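Local coordinates for virulence protein vsdE (Salmonella enterica, PDB 5LQ6) that acts as a cysteine hydrolase of papain-like type, a bacterial effector that suppresses host immune responses and contributes to virulence, at residues Q51-D56 with Y85-R90. The protein carries 4 engineered substitutions. Numbering follows the deposited sequence.
Sequences QNLSRD and YNIHHR
The carbonyl oxygen Q51 O is gripped by two N-H groups of R90, one strongly and one weakly. The shorter bond, R90 NH2 to Q51 O, spans 2.7 Å at an N-H...O angle of 161°; the oxygen lies at the edge of the guanidinium, near its plane, while the donor is tilted moderately from the carbonyl plane. R90 NE also reaches Q51 O, but at 3.4 Å and more bent, so that bond is weak, and NE has a further acceptor in P50 O. On the other branch, R90 NH1 donates to I87 O over 2.8 Å. I87 O receives R90 N as well, and the two donors approach it from opposite faces of its carbonyl plane. With acceptors in both segments, the guanidinium, planar in itself, is fixed in its rotation about the end of the side chain.

The backbone explains the placement. R90 is the first residue to leave helix 76-89, and its positive phi (50°) belongs to a Schellman motif that ends the helix. Bent at chi2 (-63°), its long side chain can fold back to I87 O and still reach the loop before helix 55-65. S54 begins that second helix as N-cap, its OG accepting from N57 N. The contact therefore joins the loop leading into one helix to the C-terminal end of another, within a family placed in the papain-like cysteine peptidase clan.

Leucine suits position 53 because its branched end fits a flat, weakly hydrated surface: L53 CD1 sits over the centre of one guanidinium face, 3.6 Å from R90 CZ, and CD2 packs against the methylene R90 CD. On the same side of the guanidinium plane, L53 CD1 also meets I87 CG2 at 4.1 Å; both side chains are buried, L53 also touching L58 of helix 55-65 and I87 touching V170 of strand 163-172.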
# COMPACT_ATOMS: atom_id res chain seq x y z
N GLN A 51 -9.83 4.86 -15.70
CA GLN A 51 -8.68 4.03 -15.98
C GLN A 51 -7.39 4.78 -15.78
O GLN A 51 -6.45 4.24 -15.22
CB GLN A 51 -8.71 3.47 -17.42
CG GLN A 51 -9.74 2.37 -17.62
CD GLN A 51 -9.55 1.21 -16.63
OE1 GLN A 51 -8.42 0.83 -16.31
NE2 GLN A 51 -10.66 0.67 -16.11
N ASN A 52 -7.33 6.02 -16.25
CA ASN A 52 -6.18 6.88 -16.02
C ASN A 52 -6.44 7.77 -14.80
O ASN A 52 -7.17 8.74 -14.88
CB ASN A 52 -5.84 7.76 -17.23
CG ASN A 52 -4.54 8.53 -17.01
OD1 ASN A 52 -3.54 7.93 -16.69
ND2 ASN A 52 -4.58 9.83 -17.11
N LEU A 53 -5.87 7.40 -13.67
CA LEU A 53 -6.11 8.11 -12.44
C LEU A 53 -5.46 9.47 -12.43
O LEU A 53 -4.40 9.70 -13.02
CB LEU A 53 -5.59 7.29 -11.23
CG LEU A 53 -6.35 6.03 -10.93
CD1 LEU A 53 -5.62 5.15 -9.93
CD2 LEU A 53 -7.77 6.26 -10.45
N SER A 54 -6.09 10.37 -11.75
CA SER A 54 -5.53 11.66 -11.52
C SER A 54 -4.98 11.71 -10.10
O SER A 54 -5.32 10.88 -9.22
CB SER A 54 -6.60 12.73 -11.68
OG SER A 54 -7.54 12.69 -10.62
N ARG A 55 -4.19 12.73 -9.83
CA ARG A 55 -3.69 12.92 -8.49
C ARG A 55 -4.82 13.15 -7.51
O ARG A 55 -4.84 12.66 -6.39
CB ARG A 55 -2.65 14.05 -8.45
CG ARG A 55 -1.95 14.18 -7.13
CD ARG A 55 -0.93 15.29 -7.22
NE ARG A 55 -0.15 15.38 -6.01
CZ ARG A 55 -0.47 16.12 -4.96
NH1 ARG A 55 -1.61 16.82 -4.95
NH2 ARG A 55 0.33 16.14 -3.91
N ASP A 56 -5.83 13.91 -7.94
CA ASP A 56 -6.97 14.16 -7.10
C ASP A 56 -7.77 12.88 -6.82
O ASP A 56 -8.28 12.69 -5.72
CB ASP A 56 -7.90 15.16 -7.79
CG ASP A 56 -9.08 15.47 -6.93
OD1 ASP A 56 -8.85 16.10 -5.89
OD2 ASP A 56 -10.20 14.98 -7.25
N TYR A 85 -5.72 -2.60 -3.15
CA TYR A 85 -6.86 -3.31 -3.69
C TYR A 85 -7.85 -2.38 -4.39
O TYR A 85 -8.30 -2.68 -5.49
CB TYR A 85 -7.56 -4.08 -2.57
CG TYR A 85 -8.81 -4.86 -2.93
CD1 TYR A 85 -10.03 -4.27 -2.97
CD2 TYR A 85 -8.69 -6.19 -3.23
CE1 TYR A 85 -11.17 -5.04 -3.28
CE2 TYR A 85 -9.82 -6.97 -3.52
CZ TYR A 85 -11.04 -6.35 -3.55
OH TYR A 85 -12.21 -7.10 -3.87
N ASN A 86 -8.20 -1.29 -3.74
CA ASN A 86 -9.15 -0.30 -4.30
C ASN A 86 -8.59 0.28 -5.61
O ASN A 86 -9.30 0.44 -6.60
CB ASN A 86 -9.44 0.81 -3.30
CG ASN A 86 -10.26 0.33 -2.11
OD1 ASN A 86 -10.73 -0.81 -2.12
ND2 ASN A 86 -10.35 1.13 -1.10
N ILE A 87 -7.30 0.62 -5.63
CA ILE A 87 -6.72 1.12 -6.84
C ILE A 87 -6.81 0.10 -7.96
O ILE A 87 -7.20 0.43 -9.10
CB ILE A 87 -5.23 1.55 -6.61
CG1 ILE A 87 -5.19 2.78 -5.75
CG2 ILE A 87 -4.50 1.78 -7.95
CD1 ILE A 87 -3.82 3.01 -5.14
N HIS A 88 -6.50 -1.17 -7.66
CA HIS A 88 -6.53 -2.21 -8.66
C HIS A 88 -7.95 -2.31 -9.30
O HIS A 88 -8.05 -2.50 -10.51
CB HIS A 88 -6.15 -3.55 -8.04
CG HIS A 88 -6.13 -4.66 -9.03
ND1 HIS A 88 -5.05 -4.88 -9.86
CD2 HIS A 88 -7.06 -5.60 -9.35
CE1 HIS A 88 -5.32 -5.92 -10.64
NE2 HIS A 88 -6.54 -6.35 -10.36
N HIS A 89 -8.97 -2.22 -8.47
CA HIS A 89 -10.37 -2.38 -8.93
C HIS A 89 -10.98 -1.09 -9.36
O HIS A 89 -12.14 -1.06 -9.79
CB HIS A 89 -11.14 -3.06 -7.79
CG HIS A 89 -10.77 -4.49 -7.61
ND1 HIS A 89 -11.12 -5.48 -8.51
CD2 HIS A 89 -10.00 -5.10 -6.68
CE1 HIS A 89 -10.60 -6.63 -8.12
NE2 HIS A 89 -9.92 -6.44 -7.01
N ARG A 90 -10.22 0.00 -9.28
CA ARG A 90 -10.72 1.33 -9.58
C ARG A 90 -12.00 1.64 -8.86
O ARG A 90 -12.93 2.26 -9.42
CB ARG A 90 -10.85 1.54 -11.12
CG ARG A 90 -9.55 1.53 -11.87
CD ARG A 90 -8.65 2.68 -11.42
NE ARG A 90 -7.57 2.96 -12.33
CZ ARG A 90 -6.35 2.45 -12.27
NH1 ARG A 90 -6.02 1.57 -11.32
NH2 ARG A 90 -5.42 2.81 -13.16